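Local coordinates for DUF1214 domain-containing protein (Burkholderia cenocepacia, PDB 6ANS) that is of unknown function but belongs to the DUF1214 family, forms a two-chain assembly and binds a sodium ion, at residues 49-53 and 242-247; 59-65 and 356-360; 65-69 and 310-314; 69-74 and 237-242. One frame throughout, in Å; residues are numbered along the deposited sequence.

Helix 60-83 takes part in contacts 2, 3 and 4, and helix 224-251 in contacts 1 and 4. Contacts 3 and 4 are buried, with every touching residue enclosed. Contacts 1 and 2 lie further from the centre of the chain and are partly exposed. The chemistry follows this placing. Contact 4 joins two helical segments through apolar side chains, with no direct hydrogen bond between those segments. Contact 3 mixes ring packing with buried polar bonds, and contact 1 relies on a salt bridge. Contact 2 pairs a histidine with a carboxylate. E65 belongs to both contacts 2 and 3, Y69 to 3 and 4, and S242 to 1 and 4.

Contact 1. Residues 49-53 and 242-247; sequences EQILR and SKLFAD
The guanidinium of R53 has the methyl of A246 over one face and the carboxylate of D247 at its edge. A246 CB lies 3.3 Å above the guanidinium plane, to one side of its centre. At the edge, R53 forms a salt bridge to D247, with NH1 and NH2 both gripping one atom, OD1. R53 NH2 is 2.6 Å from D247 OD1 and meets it almost end-on to the C-O bond. R53 NH1, at 2.8 Å from the same OD1, comes from above the carboxylate plane. The two flat groups are turned 59° apart, so this is not a coplanar bidentate pair. Q50 fixes the guanidinium from its own side: R53 NH1 donates to Q50 OE1 at 3.0 Å. The Q50 chain bends at chi2 (-56°), which brings its amide back over K243. There Q50 OE1 lies 3.4 Å from K243 CA. Closer to its backbone, Q50 CG rests 3.4 Å from S242 OG. That hydroxyl lies within hydrogen-bonding reach of V238 O and E239 O of its own helix. K243 NZ forms a second salt bridge to D247, at 3.6 Å from OD2. The contact joins the end of helix 48-52 to helix 224-251; R53 NE pairs with D55. D247 thus lies between two cationic side chains, one on each carboxylate oxygen, a setting that would probably stabilise its charged form.

Contact 2. Residues 59-65 and 356-360; sequences DPLTRAE and AGHRT
H358 and E65 reach toward each other and meet at the edge of the imidazole. H358 NE2 donates to E65 OE1 at 2.7 Å, with an N-H...O angle of 165°. The acceptor lies in the ring plane. NE2 comes from the syn side of OE1 but well out of the carboxylate plane, and the two flat groups are 45° apart. L61 approaches the same ring at about a right angle. With CG anti to the backbone N (chi1 -177°), it extends toward the loop and lays CD2 over the centre of one face. L61 CD2 is 3.8 Å from the H358 ring centroid, a CH-pi contact, and 3.2 Å from G357 O. H358 ND1 makes a bent bond to A356 O at 2.9 Å, from above the carbonyl plane, which probably helps fix the ring. Two waters link the rest. One joins D59 OD2 to R359 N; the other joins T62 OG1 to T360 O. D59 is the N-cap of the helix, and its OD2 accepts from T62 N at 3.0 Å. E65 OE1 is shared with N310. P221 and L222 of the second subunit pack on L61 and E65. The contact sets the N-terminal end of helix 60-83 against the loop between strands 351-354 and 360-368.

Contact 3. Residues 65-69 and 310-314; sequences EGFRY and NYWME
A type I beta turn, N310 to M313, packs here against helix 60-83. It follows strand 303-309 in the DUF1214 region. W312 and Y69 carry the apolar part. W312 CB stands over the centre of the Y69 ring, 3.8 Å from its centroid. The planes of the two rings are tilted by only 20°, yet the rings are displaced and share little face. G66 meets the indole at close range: its CA is 3.5 Å from the centroid of the W312 five-membered ring, over one face. Y311 CD2 lies over the opposite face, so the indole is held from both sides, and W312 NE1 donates to T62 O. E314 CG and CD border the tyrosine ring at CD1. N310 provides the polar part. Its CG lies between the backbone N and the carbonyl carbon (chi1 65°), which turns the amide toward the helix. N310 ND2 then donates to E65 OE1 at 2.9 Å, from above the carboxylate plane, and to the anti lone pair of E314 OE1 at 3.0 Å. N310 OD1 accepts from E314 N, so the amide is held at both ends. The other carboxylate oxygen, E314 OE2, pairs with R72. Water 3 joins E65 O, R68 NE and E314 OE1. Water 4 donates to W312 O and lies 2.9 Å from Y69 OH.

Contact 4. Residues 69-74 and 237-242; sequences YLSRLM and FVEQTS
V238 is the bump at the middle of this contact. Its two methyls push in against the backbone and side chains of L70, L73 and the selenomethionine M74. V238 CG2 lies 3.5 Å from M74 N and 3.9 Å from L73 CB. The other branch, CG1, anti to the backbone N (chi1 174°), turns toward L70 and meets L70 CD2 at 4.1 Å. L73 projects the other way, into the hollow formed by V238, T241 and S242. Its branches divide there: L73 CD1 reaches S242 CB at 3.8 Å, while L73 CD2 touches T241 CG2. This is a helix-helix packing between 60-83 and 224-251. The short segments cross at 126°, their axes 9.1 Å apart at closest approach, with L73 and V238 having the nearest CA atoms. S242 CB fits between three partners, L73 CD1, L70 CD2 and Y69 CE2. L73 CD1 also lies over one face of the Y69 ring, away from its centre. No direct hydrogen bond joins these two segments, but water 5 donates to S242 O and hydrogen-bonds with Y69 OH. T241 OG1 donates to F237 O at 2.8 Å and sits over the centre of the F237 ring. I102 packs on both L73 and F237, and L44 of helix 35-46 touches V238.

Contact 1. Residues 49-53 and 242-247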
loop_
_atom_site.group_PDB
_atom_site.type_symbol
_atom_site.label_atom_id
_atom_site.label_comp_id
_atom_site.label_asym_id
_atom_site.label_seq_id
_atom_site.Cartn_x
_atom_site.Cartn_y
_atom_site.Cartn_z
ATOM N N GLU A 49 -18.389 2.160 -15.568
ATOM C CA GLU A 49 -19.616 2.894 -15.875
ATOM C C GLU A 49 -19.866 4.024 -14.885
ATOM O O GLU A 49 -20.504 5.023 -15.236
ATOM C CB GLU A 49 -20.805 1.938 -15.905
ATOM C CG GLU A 49 -20.670 0.852 -16.981
ATOM C CD GLU A 49 -21.685 -0.279 -16.836
ATOM O OE1 GLU A 49 -22.476 -0.266 -15.869
ATOM O OE2 GLU A 49 -21.684 -1.193 -17.692
ATOM N N GLN A 50 -19.388 3.891 -13.644
ATOM C CA GLN A 50 -19.537 4.999 -12.701
ATOM C C GLN A 50 -18.730 6.226 -13.127
ATOM O O GLN A 50 -19.094 7.356 -12.783
ATOM C CB GLN A 50 -19.107 4.565 -11.299
ATOM C CG GLN A 50 -19.894 3.406 -10.751
ATOM C CD GLN A 50 -21.380 3.685 -10.747
ATOM O OE1 GLN A 50 -21.807 4.814 -10.538
ATOM N NE2 GLN A 50 -22.174 2.650 -10.974
ATOM N N ILE A 51 -17.643 6.028 -13.872
ATOM C CA ILE A 51 -16.844 7.148 -14.361
ATOM C C ILE A 51 -17.502 7.761 -15.588
ATOM O O ILE A 51 -17.471 8.980 -15.786
ATOM C CB ILE A 51 -15.419 6.658 -14.671
ATOM C CG1 ILE A 51 -14.860 5.921 -13.460
ATOM C CG2 ILE A 51 -14.500 7.818 -15.087
ATOM C CD1 ILE A 51 -14.966 6.715 -12.176
ATOM N N LEU A 52 -18.121 6.920 -16.415
ATOM C CA LEU A 52 -18.717 7.334 -17.675
ATOM C C LEU A 52 -20.127 7.891 -17.525
ATOM O O LEU A 52 -20.660 8.414 -18.509
ATOM C CB LEU A 52 -18.722 6.155 -18.646
ATOM C CG LEU A 52 -17.312 5.629 -18.954
ATOM C CD1 LEU A 52 -17.373 4.343 -19.778
ATOM C CD2 LEU A 52 -16.505 6.699 -19.690
ATOM N N ARG A 53 -20.728 7.781 -16.337
ATOM C CA ARG A 53 -22.040 8.360 -16.037
ATOM C C ARG A 53 -22.222 9.723 -16.681
ATOM O O ARG A 53 -21.351 10.593 -16.591
ATOM C CB ARG A 53 -22.231 8.511 -14.529
ATOM C CG ARG A 53 -22.416 7.246 -13.764
ATOM C CD ARG A 53 -22.243 7.503 -12.259
ATOM N NE ARG A 53 -23.278 8.375 -11.694
ATOM C CZ ARG A 53 -23.729 8.262 -10.445
ATOM N NH1 ARG A 53 -23.253 7.307 -9.669
ATOM N NH2 ARG A 53 -24.654 9.091 -9.968
ATOM N N SER A 242 -17.507 3.947 -5.542
ATOM C CA SER A 242 -17.524 4.939 -6.611
ATOM C C SER A 242 -18.951 5.380 -6.908
ATOM O O SER A 242 -19.211 6.574 -7.084
ATOM C CB SER A 242 -16.835 4.397 -7.873
ATOM O OG SER A 242 -17.435 3.211 -8.395
ATOM N N LYS A 243 -19.895 4.433 -6.951
ATOM C CA LYS A 243 -21.290 4.815 -7.175
ATOM C C LYS A 243 -21.799 5.722 -6.056
ATOM O O LYS A 243 -22.430 6.751 -6.325
ATOM C CB LYS A 243 -22.167 3.572 -7.300
ATOM C CG LYS A 243 -23.677 3.829 -7.399
ATOM C CD LYS A 243 -24.416 2.489 -7.579
ATOM C CE LYS A 243 -25.934 2.586 -7.390
ATOM N NZ LYS A 243 -26.542 3.818 -7.966
ATOM N N LEU A 244 -21.504 5.362 -4.800
ATOM C CA LEU A 244 -21.999 6.114 -3.641
ATOM C C LEU A 244 -21.579 7.578 -3.712
ATOM O O LEU A 244 -22.416 8.483 -3.639
ATOM C CB LEU A 244 -21.477 5.488 -2.333
ATOM C CG LEU A 244 -21.656 6.296 -1.033
ATOM C CD1 LEU A 244 -23.154 6.508 -0.730
ATOM C CD2 LEU A 244 -20.949 5.654 0.181
ATOM N N PHE A 245 -20.280 7.834 -3.863
ATOM C CA PHE A 245 -19.839 9.220 -3.812
ATOM C C PHE A 245 -20.036 9.951 -5.132
ATOM O O PHE A 245 -20.106 11.187 -5.128
ATOM C CB PHE A 245 -18.398 9.263 -3.315
ATOM C CG PHE A 245 -18.288 8.858 -1.873
ATOM C CD1 PHE A 245 -18.891 9.636 -0.886
ATOM C CD2 PHE A 245 -17.686 7.664 -1.515
ATOM C CE1 PHE A 245 -18.834 9.256 0.461
ATOM C CE2 PHE A 245 -17.634 7.269 -0.198
ATOM C CZ PHE A 245 -18.213 8.073 0.801
ATOM N N ALA A 246 -20.194 9.229 -6.241
ATOM C CA ALA A 246 -20.645 9.886 -7.464
ATOM C C ALA A 246 -22.103 10.329 -7.349
ATOM O O ALA A 246 -22.474 11.387 -7.872
ATOM C CB ALA A 246 -20.475 8.956 -8.665
ATOM N N ASP A 247 -22.946 9.535 -6.675
ATOM C CA ASP A 247 -24.304 9.997 -6.372
ATOM C C ASP A 247 -24.276 11.278 -5.540
ATOM O O ASP A 247 -25.040 12.214 -5.804
ATOM C CB ASP A 247 -25.097 8.913 -5.642
ATOM C CG ASP A 247 -25.427 7.724 -6.531
ATOM O OD1 ASP A 247 -25.284 7.819 -7.778
ATOM O OD2 ASP A 247 -25.811 6.678 -5.968
#

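Contact 2. Residues 59-65 and 356-360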
loop_
_atom_site.group_PDB
_atom_site.type_symbol
_atom_site.label_atom_id
_atom_site.label_comp_id
_atom_site.label_asym_id
_atom_site.label_seq_id
_atom_site.Cartn_x
_atom_site.Cartn_y
_atom_site.Cartn_z
ATOM N N ASP A 59 -14.732 16.359 -18.763
ATOM C CA ASP A 59 -13.468 16.967 -19.148
ATOM C C ASP A 59 -12.351 15.934 -18.982
ATOM O O ASP A 59 -12.447 15.046 -18.132
ATOM C CB ASP A 59 -13.192 18.205 -18.299
ATOM C CG ASP A 59 -13.111 17.884 -16.825
ATOM O OD1 ASP A 59 -14.186 17.750 -16.195
ATOM O OD2 ASP A 59 -11.985 17.765 -16.297
ATOM N N PRO A 60 -11.313 15.986 -19.827
ATOM C CA PRO A 60 -10.326 14.888 -19.832
ATOM C C PRO A 60 -9.652 14.667 -18.490
ATOM O O PRO A 60 -9.424 13.513 -18.098
ATOM C CB PRO A 60 -9.323 15.325 -20.909
ATOM C CG PRO A 60 -10.088 16.266 -21.789
ATOM C CD PRO A 60 -11.043 16.983 -20.881
ATOM N N LEU A 61 -9.359 15.740 -17.752
ATOM C CA LEU A 61 -8.693 15.584 -16.462
ATOM C C LEU A 61 -9.566 14.802 -15.491
ATOM O O LEU A 61 -9.127 13.802 -14.909
ATOM C CB LEU A 61 -8.322 16.957 -15.889
ATOM C CG LEU A 61 -7.548 16.971 -14.566
ATOM C CD1 LEU A 61 -6.322 16.071 -14.626
ATOM C CD2 LEU A 61 -7.121 18.399 -14.232
ATOM N N THR A 62 -10.815 15.234 -15.314
ATOM C CA THR A 62 -11.709 14.517 -14.411
ATOM C C THR A 62 -11.893 13.072 -14.851
ATOM O O THR A 62 -11.819 12.148 -14.030
ATOM C CB THR A 62 -13.056 15.223 -14.341
ATOM O OG1 THR A 62 -12.895 16.509 -13.716
ATOM C CG2 THR A 62 -14.041 14.370 -13.568
ATOM N N ARG A 63 -12.108 12.865 -16.151
ATOM C CA ARG A 63 -12.306 11.526 -16.688
ATOM C C ARG A 63 -11.072 10.668 -16.427
ATOM O O ARG A 63 -11.175 9.558 -15.897
ATOM C CB ARG A 63 -12.636 11.639 -18.184
ATOM C CG ARG A 63 -12.758 10.356 -18.993
ATOM C CD ARG A 63 -13.948 9.463 -18.641
ATOM N NE ARG A 63 -15.264 10.105 -18.666
ATOM C CZ ARG A 63 -16.064 10.181 -19.729
ATOM N NH1 ARG A 63 -15.685 9.690 -20.899
ATOM N NH2 ARG A 63 -17.250 10.764 -19.623
ATOM N N ALA A 64 -9.886 11.188 -16.740
ATOM C CA ALA A 64 -8.670 10.425 -16.475
ATOM C C ALA A 64 -8.523 10.122 -14.988
ATOM O O ALA A 64 -8.283 8.974 -14.599
ATOM C CB ALA A 64 -7.448 11.184 -16.988
ATOM N N GLU A 65 -8.720 11.129 -14.135
ATOM C CA GLU A 65 -8.600 10.894 -12.701
ATOM C C GLU A 65 -9.608 9.872 -12.213
ATOM O O GLU A 65 -9.309 9.106 -11.291
ATOM C CB GLU A 65 -8.750 12.208 -11.931
ATOM C CG GLU A 65 -7.521 13.065 -12.052
ATOM C CD GLU A 65 -7.537 14.283 -11.164
ATOM O OE1 GLU A 65 -8.617 14.655 -10.674
ATOM O OE2 GLU A 65 -6.458 14.884 -10.970
ATOM N N ALA A 356 -5.394 23.596 -9.101
ATOM C CA ALA A 356 -4.503 22.515 -9.534
ATOM C C ALA A 356 -4.940 21.914 -10.872
ATOM O O ALA A 356 -4.997 20.694 -11.049
ATOM C CB ALA A 356 -4.413 21.430 -8.450
ATOM N N GLY A 357 -5.272 22.791 -11.818
ATOM C CA GLY A 357 -5.617 22.370 -13.156
ATOM C C GLY A 357 -7.044 21.908 -13.349
ATOM O O GLY A 357 -7.411 21.574 -14.477
ATOM N N HIS A 358 -7.861 21.874 -12.299
ATOM C CA HIS A 358 -9.225 21.363 -12.394
ATOM C C HIS A 358 -10.205 22.490 -12.691
ATOM O O HIS A 358 -10.151 23.546 -12.054
ATOM C CB HIS A 358 -9.644 20.669 -11.101
ATOM C CG HIS A 358 -8.920 19.391 -10.848
ATOM N ND1 HIS A 358 -7.571 19.345 -10.587
ATOM C CD2 HIS A 358 -9.354 18.109 -10.836
ATOM C CE1 HIS A 358 -7.202 18.087 -10.421
ATOM N NE2 HIS A 358 -8.265 17.318 -10.565
ATOM N N ARG A 359 -11.100 22.258 -13.655
ATOM C CA ARG A 359 -12.179 23.206 -13.891
ATOM C C ARG A 359 -13.332 22.991 -12.922
ATOM O O ARG A 359 -14.069 23.943 -12.636
ATOM C CB ARG A 359 -12.675 23.115 -15.339
ATOM N N THR A 360 -13.453 21.792 -12.350
ATOM C CA THR A 360 -14.570 21.479 -11.474
ATOM C C THR A 360 -14.132 20.447 -10.443
ATOM O O THR A 360 -13.167 19.709 -10.644
ATOM C CB THR A 360 -15.782 20.962 -12.265
ATOM O OG1 THR A 360 -16.855 20.707 -11.358
ATOM C CG2 THR A 360 -15.444 19.660 -12.985
HETATM O O HOH W 1 -11.287 19.365 -14.233
HETATM O O HOH W 2 -12.724 16.926 -10.958
#

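Contact 3. Residues 65-69 and 310-314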
loop_
_atom_site.group_PDB
_atom_site.type_symbol
_atom_site.label_atom_id
_atom_site.label_comp_id
_atom_site.label_asym_id
_atom_site.label_seq_id
_atom_site.Cartn_x
_atom_site.Cartn_y
_atom_site.Cartn_z
ATOM N N GLU A 65 -8.720 11.129 -14.135
ATOM C CA GLU A 65 -8.600 10.894 -12.701
ATOM C C GLU A 65 -9.608 9.872 -12.213
ATOM O O GLU A 65 -9.309 9.106 -11.291
ATOM C CB GLU A 65 -8.750 12.208 -11.931
ATOM C CG GLU A 65 -7.521 13.065 -12.052
ATOM C CD GLU A 65 -7.537 14.283 -11.164
ATOM O OE1 GLU A 65 -8.617 14.655 -10.674
ATOM O OE2 GLU A 65 -6.458 14.884 -10.970
ATOM N N GLY A 66 -10.787 9.817 -12.837
ATOM C CA GLY A 66 -11.786 8.851 -12.415
ATOM C C GLY A 66 -11.331 7.414 -12.565
ATOM O O GLY A 66 -11.563 6.586 -11.682
ATOM N N PHE A 67 -10.682 7.087 -13.688
ATOM C CA PHE A 67 -10.201 5.718 -13.841
ATOM C C PHE A 67 -9.014 5.430 -12.921
ATOM O O PHE A 67 -8.853 4.294 -12.457
ATOM C CB PHE A 67 -9.869 5.437 -15.308
ATOM C CG PHE A 67 -11.089 5.367 -16.194
ATOM C CD1 PHE A 67 -12.015 4.339 -16.050
ATOM C CD2 PHE A 67 -11.325 6.345 -17.147
ATOM C CE1 PHE A 67 -13.160 4.281 -16.858
ATOM C CE2 PHE A 67 -12.459 6.299 -17.952
ATOM C CZ PHE A 67 -13.375 5.262 -17.817
ATOM N N ARG A 68 -8.155 6.414 -12.661
ATOM C CA ARG A 68 -7.133 6.184 -11.644
ATOM C C ARG A 68 -7.778 5.946 -10.290
ATOM O O ARG A 68 -7.357 5.063 -9.529
ATOM C CB ARG A 68 -6.170 7.355 -11.551
ATOM C CG ARG A 68 -5.092 7.131 -10.433
ATOM C CD ARG A 68 -4.105 8.271 -10.381
ATOM N NE ARG A 68 -4.774 9.507 -10.008
ATOM C CZ ARG A 68 -4.167 10.684 -9.889
ATOM N NH1 ARG A 68 -2.864 10.800 -10.114
ATOM N NH2 ARG A 68 -4.869 11.746 -9.529
ATOM N N TYR A 69 -8.819 6.720 -9.995
ATOM C CA TYR A 69 -9.585 6.558 -8.766
ATOM C C TYR A 69 -10.067 5.124 -8.594
ATOM O O TYR A 69 -9.928 4.544 -7.514
ATOM C CB TYR A 69 -10.743 7.551 -8.806
ATOM C CG TYR A 69 -11.862 7.397 -7.814
ATOM C CD1 TYR A 69 -11.644 7.540 -6.425
ATOM C CD2 TYR A 69 -13.160 7.228 -8.267
ATOM C CE1 TYR A 69 -12.711 7.462 -5.520
ATOM C CE2 TYR A 69 -14.243 7.157 -7.380
ATOM C CZ TYR A 69 -14.020 7.271 -6.022
ATOM O OH TYR A 69 -15.110 7.192 -5.188
ATOM N N ASN A 310 -11.317 16.630 -6.288
ATOM C CA ASN A 310 -11.835 16.458 -7.639
ATOM C C ASN A 310 -13.287 15.978 -7.579
ATOM O O ASN A 310 -13.886 15.861 -6.505
ATOM C CB ASN A 310 -10.948 15.515 -8.457
ATOM C CG ASN A 310 -10.929 14.088 -7.936
ATOM O OD1 ASN A 310 -11.719 13.683 -7.068
ATOM N ND2 ASN A 310 -10.007 13.310 -8.475
ATOM N N TYR A 311 -13.872 15.703 -8.752
ATOM C CA TYR A 311 -15.278 15.314 -8.782
ATOM C C TYR A 311 -15.524 14.004 -8.050
ATOM O O TYR A 311 -16.620 13.791 -7.519
ATOM C CB TYR A 311 -15.786 15.198 -10.218
ATOM C CG TYR A 311 -17.277 14.926 -10.260
ATOM C CD1 TYR A 311 -18.190 15.966 -10.134
ATOM C CD2 TYR A 311 -17.767 13.631 -10.405
ATOM C CE1 TYR A 311 -19.546 15.742 -10.165
ATOM C CE2 TYR A 311 -19.132 13.390 -10.461
ATOM C CZ TYR A 311 -20.015 14.450 -10.331
ATOM O OH TYR A 311 -21.368 14.230 -10.361
ATOM N N TRP A 312 -14.530 13.117 -8.023
ATOM C CA TRP A 312 -14.610 11.816 -7.363
ATOM C C TRP A 312 -14.446 11.899 -5.850
ATOM O O TRP A 312 -14.392 10.853 -5.187
ATOM C CB TRP A 312 -13.551 10.896 -7.996
ATOM C CG TRP A 312 -13.669 11.012 -9.502
ATOM C CD1 TRP A 312 -12.757 11.552 -10.372
ATOM C CD2 TRP A 312 -14.815 10.668 -10.288
ATOM N NE1 TRP A 312 -13.262 11.536 -11.653
ATOM C CE2 TRP A 312 -14.519 10.994 -11.630
ATOM C CE3 TRP A 312 -16.054 10.090 -9.991
ATOM C CZ2 TRP A 312 -15.417 10.762 -12.672
ATOM C CZ3 TRP A 312 -16.950 9.863 -11.031
ATOM C CH2 TRP A 312 -16.623 10.200 -12.353
HETATM N N MSE A 313 -14.351 13.111 -5.303
HETATM C CA MSE A 313 -14.255 13.356 -3.863
HETATM C C MSE A 313 -12.962 12.781 -3.298
HETATM O O MSE A 313 -12.866 12.396 -2.133
HETATM C CB MSE A 313 -15.513 12.825 -3.143
HETATM C CG MSE A 313 -16.768 13.496 -3.711
HETATM SE SE MSE A 313 -18.439 13.224 -2.667
HETATM C CE MSE A 313 -17.848 14.145 -1.018
ATOM N N GLU A 314 -11.947 12.735 -4.146
ATOM C CA GLU A 314 -10.582 12.599 -3.673
ATOM C C GLU A 314 -10.047 13.996 -3.437
ATOM O O GLU A 314 -10.176 14.855 -4.315
ATOM C CB GLU A 314 -9.687 11.919 -4.700
ATOM C CG GLU A 314 -10.096 10.564 -5.201
ATOM C CD GLU A 314 -9.100 10.110 -6.259
ATOM O OE1 GLU A 314 -9.064 10.736 -7.334
ATOM O OE2 GLU A 314 -8.315 9.184 -5.986
HETATM O O HOH W 3 -7.515 9.735 -9.209
HETATM O O HOH W 4 -14.625 9.040 -2.976
#

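Contact 4. Residues 69-74 and 237-242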
loop_
_atom_site.group_PDB
_atom_site.type_symbol
_atom_site.label_atom_id
_atom_site.label_comp_id
_atom_site.label_asym_id
_atom_site.label_seq_id
_atom_site.Cartn_x
_atom_site.Cartn_y
_atom_site.Cartn_z
ATOM N N TYR A 69 -8.819 6.720 -9.995
ATOM C CA TYR A 69 -9.585 6.558 -8.766
ATOM C C TYR A 69 -10.067 5.124 -8.594
ATOM O O TYR A 69 -9.928 4.544 -7.514
ATOM C CB TYR A 69 -10.743 7.551 -8.806
ATOM C CG TYR A 69 -11.862 7.397 -7.814
ATOM C CD1 TYR A 69 -11.644 7.540 -6.425
ATOM C CD2 TYR A 69 -13.160 7.228 -8.267
ATOM C CE1 TYR A 69 -12.711 7.462 -5.520
ATOM C CE2 TYR A 69 -14.243 7.157 -7.380
ATOM C CZ TYR A 69 -14.020 7.271 -6.022
ATOM O OH TYR A 69 -15.110 7.192 -5.188
ATOM N N LEU A 70 -10.605 4.523 -9.665
ATOM C CA LEU A 70 -11.052 3.133 -9.580
ATOM C C LEU A 70 -9.904 2.211 -9.196
ATOM O O LEU A 70 -10.056 1.350 -8.318
ATOM C CB LEU A 70 -11.685 2.667 -10.903
ATOM C CG LEU A 70 -13.003 3.264 -11.392
ATOM C CD1 LEU A 70 -13.569 2.432 -12.538
ATOM C CD2 LEU A 70 -14.022 3.370 -10.254
ATOM N N SER A 71 -8.735 2.381 -9.829
ATOM C CA SER A 71 -7.599 1.553 -9.444
ATOM C C SER A 71 -7.211 1.792 -7.981
ATOM O O SER A 71 -6.750 0.868 -7.300
ATOM C CB SER A 71 -6.413 1.807 -10.377
ATOM O OG SER A 71 -5.688 2.985 -10.042
ATOM N N ARG A 72 -7.379 3.016 -7.486
ATOM C CA ARG A 72 -7.089 3.295 -6.079
ATOM C C ARG A 72 -8.088 2.611 -5.149
ATOM O O ARG A 72 -7.711 2.109 -4.084
ATOM C CB ARG A 72 -7.075 4.799 -5.835
ATOM C CG ARG A 72 -5.880 5.484 -6.495
ATOM C CD ARG A 72 -6.031 6.988 -6.505
ATOM N NE ARG A 72 -4.770 7.641 -6.830
ATOM C CZ ARG A 72 -4.521 8.930 -6.621
ATOM N NH1 ARG A 72 -5.464 9.716 -6.092
ATOM N NH2 ARG A 72 -3.320 9.425 -6.921
ATOM N N LEU A 73 -9.368 2.591 -5.525
ATOM C CA LEU A 73 -10.355 1.900 -4.700
ATOM C C LEU A 73 -10.015 0.419 -4.594
ATOM O O LEU A 73 -10.146 -0.186 -3.521
ATOM C CB LEU A 73 -11.748 2.092 -5.290
ATOM C CG LEU A 73 -12.253 3.541 -5.261
ATOM C CD1 LEU A 73 -13.637 3.633 -5.883
ATOM C CD2 LEU A 73 -12.272 4.060 -3.836
HETATM N N MSE A 74 -9.542 -0.165 -5.696
HETATM C CA MSE A 74 -9.086 -1.553 -5.805
HETATM C C MSE A 74 -8.067 -1.918 -4.755
HETATM O O MSE A 74 -8.117 -2.938 -4.091
HETATM C CB MSE A 74 -8.431 -1.765 -7.169
HETATM C CG MSE A 74 -9.147 -2.626 -8.133
HETATM SE SE MSE A 74 -8.056 -2.745 -9.770
HETATM C CE MSE A 74 -7.062 -4.313 -9.188
ATOM N N PHE A 237 -16.814 -3.500 -3.479
ATOM C CA PHE A 237 -16.427 -2.249 -2.829
ATOM C C PHE A 237 -16.084 -1.169 -3.851
ATOM O O PHE A 237 -16.483 -0.011 -3.689
ATOM C CB PHE A 237 -15.243 -2.496 -1.889
ATOM C CG PHE A 237 -14.805 -1.278 -1.099
ATOM C CD1 PHE A 237 -15.358 -1.007 0.157
ATOM C CD2 PHE A 237 -13.827 -0.420 -1.602
ATOM C CE1 PHE A 237 -14.943 0.107 0.898
ATOM C CE2 PHE A 237 -13.412 0.699 -0.877
ATOM C CZ PHE A 237 -13.967 0.965 0.382
ATOM N N VAL A 238 -15.329 -1.517 -4.898
ATOM C CA VAL A 238 -14.978 -0.531 -5.924
ATOM C C VAL A 238 -16.234 0.017 -6.584
ATOM O O VAL A 238 -16.422 1.238 -6.704
ATOM C CB VAL A 238 -14.044 -1.146 -6.984
ATOM C CG1 VAL A 238 -13.826 -0.142 -8.110
ATOM C CG2 VAL A 238 -12.726 -1.542 -6.373
ATOM N N GLU A 239 -17.119 -0.878 -7.012
ATOM C CA GLU A 239 -18.326 -0.441 -7.708
ATOM C C GLU A 239 -19.221 0.385 -6.798
ATOM O O GLU A 239 -19.683 1.467 -7.185
ATOM C CB GLU A 239 -19.096 -1.647 -8.244
ATOM C CG GLU A 239 -20.420 -1.268 -8.912
ATOM C CD GLU A 239 -20.912 -2.335 -9.864
ATOM O OE1 GLU A 239 -21.149 -3.463 -9.379
ATOM O OE2 GLU A 239 -21.098 -2.042 -11.075
ATOM N N GLN A 240 -19.463 -0.097 -5.572
ATOM C CA GLN A 240 -20.408 0.592 -4.685
ATOM C C GLN A 240 -19.841 1.900 -4.143
ATOM O O GLN A 240 -20.579 2.879 -3.985
ATOM C CB GLN A 240 -20.831 -0.310 -3.523
ATOM C CG GLN A 240 -21.618 -1.546 -3.923
ATOM C CD GLN A 240 -22.864 -1.205 -4.718
ATOM O OE1 GLN A 240 -23.614 -0.286 -4.366
ATOM N NE2 GLN A 240 -23.096 -1.949 -5.797
ATOM N N THR A 241 -18.547 1.942 -3.834
ATOM C CA THR A 241 -17.977 3.172 -3.282
ATOM C C THR A 241 -17.964 4.271 -4.327
ATOM O O THR A 241 -18.364 5.409 -4.051
ATOM C CB THR A 241 -16.563 2.924 -2.759
ATOM O OG1 THR A 241 -16.614 1.931 -1.736
ATOM C CG2 THR A 241 -15.915 4.220 -2.197
ATOM N N SER A 242 -17.507 3.947 -5.542
ATOM C CA SER A 242 -17.524 4.939 -6.611
ATOM C C SER A 242 -18.951 5.380 -6.908
ATOM O O SER A 242 -19.211 6.574 -7.084
ATOM C CB SER A 242 -16.835 4.397 -7.873
ATOM O OG SER A 242 -17.435 3.211 -8.395
HETATM O O HOH W 5 -17.250 8.639 -6.687
#